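Local coordinates for protein beta-n-acetylhexosaminidase (Streptococcus pneumoniae, PDB 4AZI) that probably hydrolyses terminal non-reducing beta-linked N-acetylhexosamine from glycans, as one of the two tandem family 20 glycoside hydrolase modules of the pneumococcal enzyme StrH, at residues L46-L51 with P118-A123; K145-L150 with D182-D187; G50-L55 with E78-Y83. The protein carries 2 engineered substitutions. All coordinates share one frame; numbering follows the deposited sequence. Where two conformers were deposited one is given.

How the interactions relate
Interactions 1 and 3 both hold the loop after strand 41-45 of the TIM barrel, while interaction 2 lies closer to the inhibitor. Interaction 1 is buried: that loop meets the one after strand 110-117 through a carboxylate, an imidazole and backbone bonds. Interaction 3 takes over the same loop, sharing Gly50 and Leu51, and packs it on helix 69-83 with one hydroxyl and a methyl. Interaction 2 is only partly buried and joins strand 147-148 to the loop after strand 176-180 with a relay of hydroxyls, beside the two acids that bind the ligand. His120 NE2 bonds Glu183 OE1, joining interactions 1 and 2, whereas 2 and 3 do not touch.

Interaction 1: residues L46-L51 with P118-A123; sequences LGNDGL and PGHMDA
Asp49 and Asp122 share a water molecule that donates to OD2 of each, and Asp49 OD2 is gripped a second time by a salt bridge to Arg19. The water lies 2.6 Å from Asp122 OD2. The two carboxylates run side by side with like charges close, Asp49 OD1 being 3.5 Å from Asp122 OD1; the water and Arg19 would offset part of that repulsion.

The other oxygen of Asp49 serves the imidazole of His120. ND1 donates to Asp49 OD1 over 2.8 Å, meeting it on the syn side, and the carboxylate sits at the ring edge nearly coplanar with it, 15° between the planes. CG of Asp49 lies beside its own backbone N (chi1 -64°), and the backbone on which it stands is bonded at both its N and its O. Asp49 N donates to His120 O at 2.7 Å, from above the carbonyl plane, and Ala123 N donates to Asp49 O at 2.9 Å, where the helix 122-130 begins. Next to these bonds the methyl of Ala123 lies 3.9 Å from Leu51 CB, adding a small apolar patch.

Asn48 runs alongside His120, with OD1 3.5 Å from His120 CB; its amide is held by Asp16 and Asn116, residues of the neighbouring barrel strands. The far nitrogen of the ring, NE2, bonds Glu183. Because His120 lines the inhibitor pocket, the arrangement makes Asp49 a second-shell residue: the bonds at ND1 and at NE2 together would fix the rotation of the ring, with NE2 directed at a pocket carboxylate.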
loop_
_atom_site.group_PDB
_atom_site.type_symbol
_atom_site.label_atom_id
_atom_site.label_comp_id
_atom_site.label_asym_id
_atom_site.label_seq_id
_atom_site.Cartn_x
_atom_site.Cartn_y
_atom_site.Cartn_z
ATOM N N LEU A 46 0.096 -6.079 -4.333
ATOM C CA LEU A 46 0.267 -7.438 -4.813
ATOM C C LEU A 46 -0.556 -7.633 -6.073
ATOM O O LEU A 46 -0.140 -8.335 -6.993
ATOM C CB LEU A 46 -0.123 -8.449 -3.726
ATOM C CG LEU A 46 0.802 -8.464 -2.504
ATOM C CD1 LEU A 46 0.133 -9.110 -1.297
ATOM C CD2 LEU A 46 2.129 -9.144 -2.828
ATOM N N GLY A 47 -1.730 -7.014 -6.100
ATOM C CA GLY A 47 -2.498 -6.873 -7.327
ATOM C C GLY A 47 -2.467 -5.416 -7.746
ATOM O O GLY A 47 -2.990 -4.556 -7.034
ATOM N N ASN A 48 -1.841 -5.145 -8.890
ATOM C CA ASN A 48 -1.764 -3.798 -9.470
ATOM C C ASN A 48 -1.264 -3.969 -10.896
ATOM O O ASN A 48 -0.042 -4.056 -11.145
ATOM C CB ASN A 48 -0.864 -2.877 -8.633
ATOM C CG ASN A 48 -0.968 -1.410 -9.030
ATOM O OD1 ASN A 48 -2.055 -0.811 -9.028
ATOM N ND2 ASN A 48 0.175 -0.810 -9.336
ATOM N N ASP A 49 -2.229 -4.067 -11.816
ATOM C CA ASP A 49 -2.012 -4.524 -13.200
ATOM C C ASP A 49 -1.700 -6.024 -13.214
ATOM O O ASP A 49 -2.562 -6.834 -13.535
ATOM C CB ASP A 49 -0.929 -3.701 -13.923
ATOM C CG ASP A 49 -1.325 -2.237 -14.103
ATOM O OD1 ASP A 49 -2.323 -1.797 -13.491
ATOM O OD2 ASP A 49 -0.646 -1.528 -14.874
ATOM N N GLY A 50 -0.470 -6.391 -12.867
ATOM C CA GLY A 50 -0.158 -7.794 -12.624
ATOM C C GLY A 50 -0.720 -8.239 -11.283
ATOM O O GLY A 50 -1.014 -7.409 -10.407
ATOM N N LEU A 51 -0.877 -9.547 -11.120
ATOM C CA LEU A 51 -1.298 -10.120 -9.847
ATOM C C LEU A 51 -0.254 -11.133 -9.400
ATOM O O LEU A 51 -0.233 -12.269 -9.878
ATOM C CB LEU A 51 -2.678 -10.766 -9.978
ATOM C CG LEU A 51 -3.223 -11.440 -8.720
ATOM C CD1 LEU A 51 -2.263 -12.525 -8.284
ATOM C CD2 LEU A 51 -3.450 -10.441 -7.593
ATOM N N PRO A 118 -11.697 -1.903 -9.299
ATOM C CA PRO A 118 -11.966 -2.512 -10.609
ATOM C C PRO A 118 -11.030 -2.012 -11.719
ATOM O O PRO A 118 -11.152 -2.455 -12.866
ATOM C CB PRO A 118 -13.419 -2.120 -10.893
ATOM C CG PRO A 118 -13.622 -0.850 -10.146
ATOM C CD PRO A 118 -12.697 -0.871 -8.957
ATOM N N GLY A 119 -10.114 -1.099 -11.388
ATOM C CA GLY A 119 -9.058 -0.697 -12.314
ATOM C C GLY A 119 -7.790 -1.447 -11.980
ATOM O O GLY A 119 -7.772 -2.243 -11.046
ATOM N N HIS A 120 -6.729 -1.210 -12.747
ATOM C CA HIS A 120 -5.418 -1.810 -12.482
ATOM C C HIS A 120 -5.475 -3.307 -12.237
ATOM O O HIS A 120 -4.825 -3.833 -11.327
ATOM C CB HIS A 120 -4.742 -1.087 -11.322
ATOM C CG HIS A 120 -4.355 0.331 -11.641
ATOM N ND1 HIS A 120 -3.318 0.635 -12.454
ATOM C CD2 HIS A 120 -4.895 1.543 -11.222
ATOM C CE1 HIS A 120 -3.208 1.973 -12.548
ATOM N NE2 HIS A 120 -4.174 2.526 -11.792
ATOM N N MET A 121 -6.249 -4.000 -13.066
ATOM C CA MET A 121 -6.480 -5.432 -12.897
ATOM C C MET A 121 -6.367 -6.188 -14.221
ATOM O O MET A 121 -7.151 -7.106 -14.494
ATOM C CB MET A 121 -7.837 -5.686 -12.226
ATOM C CG MET A 121 -9.017 -5.080 -12.966
ATOM S SD MET A 121 -10.613 -5.481 -12.254
ATOM C CE MET A 121 -10.747 -7.232 -12.597
ATOM N N ASP A 122 -5.357 -5.825 -15.015
ATOM C CA ASP A 122 -5.067 -6.486 -16.294
ATOM C C ASP A 122 -5.028 -8.008 -16.127
ATOM O O ASP A 122 -5.596 -8.753 -16.927
ATOM C CB ASP A 122 -3.703 -6.037 -16.846
ATOM C CG ASP A 122 -3.552 -4.516 -16.947
ATOM O OD1 ASP A 122 -3.846 -3.796 -15.966
ATOM O OD2 ASP A 122 -3.086 -4.042 -18.009
ATOM N N ALA A 123 -4.329 -8.462 -15.093
ATOM C CA ALA A 123 -4.081 -9.888 -14.906
ATOM C C ALA A 123 -5.365 -10.653 -14.627
ATOM O O ALA A 123 -5.573 -11.728 -15.189
ATOM C CB ALA A 123 -3.061 -10.117 -13.803
HETATM O O HOH W 1 -1.674 -1.838 -17.602
#

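Interaction 2: residues K145-L150 with D182-D187; sequences KTTMDL and DEYAND. With OAN (O-(2-acetamido-2-deoxy D-glucopyranosylidene) amino-N-phenylcarbamate), chain C; EDO (1,2-ethanediol), chain F.
One face of the Tyr184 ring carries the CG2 methyl of Thr147, offset toward the CE1-CZ rim, a CH-pi contact 3.4 Å from the centroid and 21° off the ring normal. The two side chains cross at about a right angle, while Leu150 meets the phenol tip to tip and Trp194 and Leu197 of helix 193-199 also touch Tyr184. With CG anti to the backbone N (chi1 -177°), the ring reaches past Thr147 toward Met148 and Leu150. Tyr184 OH lies 2.7 Å from a water, and the same water accepts from Leu150 N. A weak, unsettled bond from Tyr184 OH to Met148 O measures 2.8 Å.

Beyond the ring runs a relay of hydroxyls. Ala185 N donates to Thr147 OG1 (2.8 Å), which donates to Thr146 OG1 (3.0 Å), which in turn donates to Asp187 OD1 (2.9 Å), also bonded by Ser144. Asp187 OD2 accepts an almost straight bond from Lys145 N, 2.7 Å at 175°.

This bracing holds the type II turn from Glu183 to Asn186, which begins at the second of two inhibitor-binding acids. Asp182 OD2 accepts from the acetamido nitrogen NAI at 3.0 Å, and Glu183 OE2 from the carbamate nitrogen NAO; an ethanediol, probably from the crystallisation liquor, bonds both Glu183 oxygens, and His120 bonds OE1. The Asp-Glu pair, as in other family 20 hydrolases, thus presents one carboxylate to the acetamido group and the other to the inhibitor's carbamate, while hydroxyls secure the turn.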
loop_
_atom_site.group_PDB
_atom_site.type_symbol
_atom_site.label_atom_id
_atom_site.label_comp_id
_atom_site.label_asym_id
_atom_site.label_seq_id
_atom_site.Cartn_x
_atom_site.Cartn_y
_atom_site.Cartn_z
ATOM N N LYS A 145 -7.873 -2.561 -21.222
ATOM C CA LYS A 145 -6.996 -3.653 -20.828
ATOM C C LYS A 145 -6.793 -3.705 -19.320
ATOM O O LYS A 145 -6.148 -4.624 -18.815
ATOM C CB LYS A 145 -5.651 -3.543 -21.533
ATOM C CG LYS A 145 -5.758 -3.765 -23.030
ATOM C CD LYS A 145 -4.581 -4.584 -23.526
ATOM C CE LYS A 145 -5.057 -5.605 -24.544
ATOM N NZ LYS A 145 -5.715 -6.785 -23.919
ATOM N N THR A 146 -7.352 -2.731 -18.604
ATOM C CA THR A 146 -7.050 -2.570 -17.175
ATOM C C THR A 146 -8.240 -2.747 -16.261
ATOM O O THR A 146 -8.072 -3.079 -15.089
ATOM C CB THR A 146 -6.445 -1.178 -16.858
ATOM O OG1 THR A 146 -7.425 -0.155 -17.082
ATOM C CG2 THR A 146 -5.215 -0.910 -17.711
ATOM N N THR A 147 -9.435 -2.520 -16.801
ATOM C CA THR A 147 -10.614 -2.255 -15.982
ATOM C C THR A 147 -11.801 -3.173 -16.260
ATOM O O THR A 147 -12.066 -3.537 -17.411
ATOM C CB THR A 147 -11.031 -0.782 -16.149
ATOM O OG1 THR A 147 -9.998 0.055 -15.608
ATOM C CG2 THR A 147 -12.327 -0.492 -15.446
ATOM N N MET A 148 -12.514 -3.528 -15.191
ATOM C CA MET A 148 -13.673 -4.404 -15.273
ATOM C C MET A 148 -14.975 -3.649 -15.558
ATOM O O MET A 148 -15.192 -2.546 -15.046
ATOM C CB MET A 148 -13.800 -5.213 -13.979
ATOM C CG MET A 148 -15.127 -5.938 -13.787
ATOM S SD MET A 148 -15.140 -7.072 -12.388
ATOM C CE MET A 148 -14.662 -6.003 -11.030
ATOM N N ASP A 149 -15.829 -4.274 -16.371
ATOM C CA ASP A 149 -17.180 -3.801 -16.679
ATOM C C ASP A 149 -18.093 -4.001 -15.470
ATOM O O ASP A 149 -18.359 -5.130 -15.061
ATOM C CB ASP A 149 -17.721 -4.558 -17.907
ATOM C CG ASP A 149 -19.194 -4.265 -18.201
ATOM O OD1 ASP A 149 -19.770 -3.307 -17.641
ATOM O OD2 ASP A 149 -19.782 -5.012 -19.014
ATOM N N LEU A 150 -18.577 -2.897 -14.908
ATOM C CA LEU A 150 -19.404 -2.930 -13.693
ATOM C C LEU A 150 -20.799 -3.532 -13.891
ATOM O O LEU A 150 -21.507 -3.819 -12.919
ATOM C CB LEU A 150 -19.510 -1.527 -13.090
ATOM C CG LEU A 150 -18.212 -0.889 -12.587
ATOM C CD1 LEU A 150 -18.471 0.551 -12.197
ATOM C CD2 LEU A 150 -17.612 -1.679 -11.430
ATOM N N ASP A 182 -8.308 3.256 -7.744
ATOM C CA ASP A 182 -7.820 4.442 -8.451
ATOM C C ASP A 182 -8.035 4.336 -9.953
ATOM O O ASP A 182 -8.227 3.249 -10.480
ATOM C CB ASP A 182 -6.330 4.722 -8.166
ATOM C CG ASP A 182 -5.435 3.516 -8.408
ATOM O OD1 ASP A 182 -5.819 2.384 -8.022
ATOM O OD2 ASP A 182 -4.325 3.709 -8.954
ATOM N N GLU A 183 -8.020 5.490 -10.614
ATOM C CA GLU A 183 -7.930 5.605 -12.069
ATOM C C GLU A 183 -8.759 4.589 -12.871
ATOM O O GLU A 183 -8.206 3.830 -13.674
ATOM C CB GLU A 183 -6.467 5.519 -12.496
ATOM C CG GLU A 183 -5.514 6.515 -11.841
ATOM C CD GLU A 183 -4.092 6.284 -12.308
ATOM O OE1 GLU A 183 -3.626 5.132 -12.210
ATOM O OE2 GLU A 183 -3.446 7.229 -12.803
ATOM N N TYR A 184 -10.075 4.590 -12.665
ATOM C CA TYR A 184 -10.970 3.658 -13.344
ATOM C C TYR A 184 -10.870 3.847 -14.861
ATOM O O TYR A 184 -11.114 4.956 -15.359
ATOM C CB TYR A 184 -12.428 3.876 -12.888
ATOM C CG TYR A 184 -13.400 2.888 -13.503
ATOM C CD1 TYR A 184 -13.660 1.662 -12.887
ATOM C CD2 TYR A 184 -14.041 3.173 -14.715
ATOM C CE1 TYR A 184 -14.536 0.746 -13.458
ATOM C CE2 TYR A 184 -14.915 2.264 -15.295
ATOM C CZ TYR A 184 -15.165 1.057 -14.664
ATOM O OH TYR A 184 -16.026 0.150 -15.241
ATOM N N ALA A 185 -10.505 2.773 -15.578
ATOM C CA ALA A 185 -10.491 2.752 -17.051
ATOM C C ALA A 185 -9.677 3.873 -17.693
ATOM O O ALA A 185 -10.003 4.328 -18.797
ATOM C CB ALA A 185 -11.919 2.752 -17.611
ATOM N N ASN A 186 -8.610 4.309 -17.030
ATOM C CA ASN A 186 -7.821 5.402 -17.587
ATOM C C ASN A 186 -7.366 5.123 -19.024
ATOM O O ASN A 186 -7.311 6.031 -19.846
ATOM C CB ASN A 186 -6.647 5.796 -16.684
ATOM C CG ASN A 186 -5.715 4.642 -16.362
ATOM O OD1 ASN A 186 -5.967 3.482 -16.704
ATOM N ND2 ASN A 186 -4.626 4.960 -15.668
ATOM N N ASP A 187 -7.092 3.854 -19.317
ATOM C CA ASP A 187 -6.568 3.448 -20.621
ATOM C C ASP A 187 -7.597 3.533 -21.746
ATOM O O ASP A 187 -7.234 3.531 -22.925
ATOM C CB ASP A 187 -5.977 2.034 -20.537
ATOM C CG ASP A 187 -7.037 0.945 -20.479
ATOM O OD1 ASP A 187 -7.967 1.009 -19.632
ATOM O OD2 ASP A 187 -6.929 0.004 -21.286
HETATM C CAH OAN C . -3.021 5.955 -6.942
HETATM C CAG OAN C . -1.879 6.158 -7.949
HETATM O OAN OAN C . -0.874 6.774 -7.624
HETATM N NAI OAN C . -2.082 5.634 -9.160
HETATM C CAB OAN C . -1.118 5.694 -10.278
HETATM C CAC OAN C . -0.093 4.568 -10.135
HETATM O OAJ OAN C . -0.645 3.355 -10.663
HETATM C CAD OAN C . 1.201 4.903 -10.862
HETATM O OAK OAN C . 2.080 3.799 -10.700
HETATM C CAE OAN C . 1.826 6.158 -10.232
HETATM C CAF OAN C . 3.116 6.638 -10.905
HETATM O OAM OAN C . 2.849 7.072 -12.242
HETATM O OAL OAN C . 0.906 7.281 -10.184
HETATM C CAA OAN C . -0.431 7.072 -10.385
HETATM N NAY OAN C . -1.157 8.131 -10.672
HETATM O OAQ OAN C . -0.484 9.315 -10.753
HETATM C CAP OAN C . -1.017 10.206 -11.641
HETATM O OAR OAN C . -0.528 11.333 -11.741
HETATM N NAO OAN C . -2.062 9.783 -12.369
HETATM C CAS OAN C . -2.744 10.522 -13.257
HETATM C CAT OAN C . -4.133 10.570 -13.139
HETATM C CAU OAN C . -4.894 11.318 -14.036
HETATM C CAV OAN C . -4.267 12.027 -15.059
HETATM C CAW OAN C . -2.872 11.983 -15.188
HETATM C CAX OAN C . -2.109 11.230 -14.291
HETATM C C1 EDO F . -0.876 6.268 -14.916
HETATM O O1 EDO F . -0.862 6.841 -13.603
HETATM C C2 EDO F . -0.852 4.743 -14.813
HETATM O O2 EDO F . -2.116 4.272 -14.341
HETATM O O HOH W 2 -6.875 1.382 -14.413
HETATM O O HOH W 3 -18.445 -0.329 -16.235
#

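Interaction 3: residues G50-L55 with E78-Y83; sequences GLRFLL and EGTKAY
Thr80 has OG1 anti to its carbonyl carbon and CG2 anti to its backbone N (chi1 -67°), an arrangement that gives each branch its own partner on the 50-55 segment. The hydroxyl donates to Leu51 O at 2.9 Å, from above the carbonyl plane, with Ile76 O, one turn back in helix 69-83, a weak second partner of the same hydroxyl. Leu51 N lies close as well, 3.0 Å from Thr80 OG1.

The methyl branch turns to Arg52. With CG beside its own N (chi1 -52°) and the chain extended from CG to NE, the arginine brings one face of its guanidinium against Thr80 CG2, which lies 3.4 Å from Arg52 NH1 and nearer the rim than the centre. The nitrogens of the group are engaged elsewhere, NH1 with Thr90 O and NH2 with Arg19 O and Tyr84 O.

One helical turn on from Thr80, Tyr83 sets CD2 of its ring 3.7 Å from Gly50 N, and Gly50 CA comes within 4.7 Å of Thr80 CA. Thr80, with Tyr83 against Gly50, thus holds the loop to helix 69-83: its hydroxyl satisfies a buried carbonyl, and its methyl rests on the rim of a guanidinium whose bonds to backbone oxygens would stabilise its charge.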
loop_
_atom_site.group_PDB
_atom_site.type_symbol
_atom_site.label_atom_id
_atom_site.label_comp_id
_atom_site.label_asym_id
_atom_site.label_seq_id
_atom_site.Cartn_x
_atom_site.Cartn_y
_atom_site.Cartn_z
ATOM N N GLY A 50 -0.470 -6.391 -12.867
ATOM C CA GLY A 50 -0.158 -7.794 -12.624
ATOM C C GLY A 50 -0.720 -8.239 -11.283
ATOM O O GLY A 50 -1.014 -7.409 -10.407
ATOM N N LEU A 51 -0.877 -9.547 -11.120
ATOM C CA LEU A 51 -1.298 -10.120 -9.847
ATOM C C LEU A 51 -0.254 -11.133 -9.400
ATOM O O LEU A 51 -0.233 -12.269 -9.878
ATOM C CB LEU A 51 -2.678 -10.766 -9.978
ATOM C CG LEU A 51 -3.223 -11.440 -8.720
ATOM C CD1 LEU A 51 -2.263 -12.525 -8.284
ATOM C CD2 LEU A 51 -3.450 -10.441 -7.593
ATOM N N ARG A 52 0.605 -10.703 -8.478
ATOM C CA ARG A 52 1.821 -11.428 -8.120
ATOM C C ARG A 52 1.768 -12.065 -6.733
ATOM O O ARG A 52 2.746 -12.032 -5.974
ATOM C CB ARG A 52 3.041 -10.509 -8.279
ATOM C CG ARG A 52 3.110 -9.845 -9.652
ATOM C CD ARG A 52 4.487 -9.278 -9.962
ATOM N NE ARG A 52 4.526 -8.730 -11.320
ATOM C CZ ARG A 52 4.789 -9.444 -12.414
ATOM N NH1 ARG A 52 5.059 -10.736 -12.319
ATOM N NH2 ARG A 52 4.790 -8.860 -13.605
ATOM N N PHE A 53 0.615 -12.644 -6.414
ATOM C CA PHE A 53 0.436 -13.398 -5.177
ATOM C C PHE A 53 -0.583 -14.506 -5.379
ATOM O O PHE A 53 -1.735 -14.252 -5.741
ATOM C CB PHE A 53 0.012 -12.476 -4.028
ATOM C CG PHE A 53 -0.201 -13.180 -2.712
ATOM C CD1 PHE A 53 0.631 -14.224 -2.307
ATOM C CD2 PHE A 53 -1.217 -12.771 -1.857
ATOM C CE1 PHE A 53 0.437 -14.857 -1.084
ATOM C CE2 PHE A 53 -1.414 -13.395 -0.629
ATOM C CZ PHE A 53 -0.585 -14.441 -0.243
ATOM N N LEU A 54 -0.142 -15.735 -5.134
ATOM C CA LEU A 54 -1.025 -16.896 -5.144
ATOM C C LEU A 54 -1.031 -17.581 -3.788
ATOM O O LEU A 54 0.028 -17.869 -3.217
ATOM C CB LEU A 54 -0.604 -17.902 -6.215
ATOM C CG LEU A 54 -0.478 -17.420 -7.659
ATOM C CD1 LEU A 54 0.285 -18.457 -8.476
ATOM C CD2 LEU A 54 -1.857 -17.153 -8.244
ATOM N N LEU A 55 -2.236 -17.830 -3.285
ATOM C CA LEU A 55 -2.438 -18.637 -2.096
ATOM C C LEU A 55 -2.263 -20.111 -2.450
ATOM O O LEU A 55 -2.378 -20.489 -3.617
ATOM C CB LEU A 55 -3.855 -18.430 -1.547
ATOM C CG LEU A 55 -4.404 -17.011 -1.383
ATOM C CD1 LEU A 55 -5.917 -17.037 -1.218
ATOM C CD2 LEU A 55 -3.729 -16.302 -0.217
ATOM N N GLU A 78 -1.042 -16.837 -16.289
ATOM C CA GLU A 78 -1.219 -16.370 -17.671
ATOM C C GLU A 78 -1.602 -14.893 -17.796
ATOM O O GLU A 78 -1.047 -14.181 -18.628
ATOM C CB GLU A 78 -2.211 -17.257 -18.424
ATOM C CG GLU A 78 -1.559 -18.514 -18.987
ATOM C CD GLU A 78 -2.507 -19.694 -19.084
ATOM O OE1 GLU A 78 -3.736 -19.511 -18.904
ATOM O OE2 GLU A 78 -2.015 -20.817 -19.320
ATOM N N GLY A 79 -2.552 -14.436 -16.984
ATOM C CA GLY A 79 -2.897 -13.007 -16.953
ATOM C C GLY A 79 -1.695 -12.133 -16.590
ATOM O O GLY A 79 -1.453 -11.083 -17.201
ATOM N N THR A 80 -0.925 -12.579 -15.604
ATOM C CA THR A 80 0.199 -11.792 -15.109
ATOM C C THR A 80 1.338 -11.719 -16.130
ATOM O O THR A 80 1.882 -10.638 -16.382
ATOM C CB THR A 80 0.648 -12.282 -13.714
ATOM O OG1 THR A 80 -0.397 -11.996 -12.778
ATOM C CG2 THR A 80 1.933 -11.594 -13.263
ATOM N N LYS A 81 1.670 -12.857 -16.738
ATOM C CA LYS A 81 2.636 -12.893 -17.845
ATOM C C LYS A 81 2.182 -12.077 -19.066
ATOM O O LYS A 81 3.016 -11.503 -19.764
ATOM C CB LYS A 81 2.956 -14.338 -18.241
ATOM C CG LYS A 81 3.676 -15.117 -17.152
ATOM C CD LYS A 81 4.279 -16.405 -17.678
ATOM C CE LYS A 81 5.366 -16.889 -16.732
ATOM N NZ LYS A 81 5.874 -18.229 -17.123
ATOM N N ALA A 82 0.869 -12.012 -19.303
ATOM C CA ALA A 82 0.297 -11.217 -20.404
ATOM C C ALA A 82 0.414 -9.714 -20.169
ATOM O O ALA A 82 0.485 -8.928 -21.123
ATOM C CB ALA A 82 -1.158 -11.593 -20.641
ATOM N N TYR A 83 0.389 -9.309 -18.902
ATOM C CA TYR A 83 0.676 -7.917 -18.582
ATOM C C TYR A 83 2.180 -7.665 -18.711
ATOM O O TYR A 83 2.602 -6.756 -19.434
ATOM C CB TYR A 83 0.146 -7.493 -17.198
ATOM C CG TYR A 83 0.816 -6.227 -16.740
ATOM C CD1 TYR A 83 0.522 -5.000 -17.351
ATOM C CD2 TYR A 83 1.809 -6.262 -15.757
ATOM C CE1 TYR A 83 1.176 -3.838 -16.971
ATOM C CE2 TYR A 83 2.469 -5.104 -15.368
ATOM C CZ TYR A 83 2.146 -3.898 -15.976
ATOM O OH TYR A 83 2.803 -2.754 -15.595
#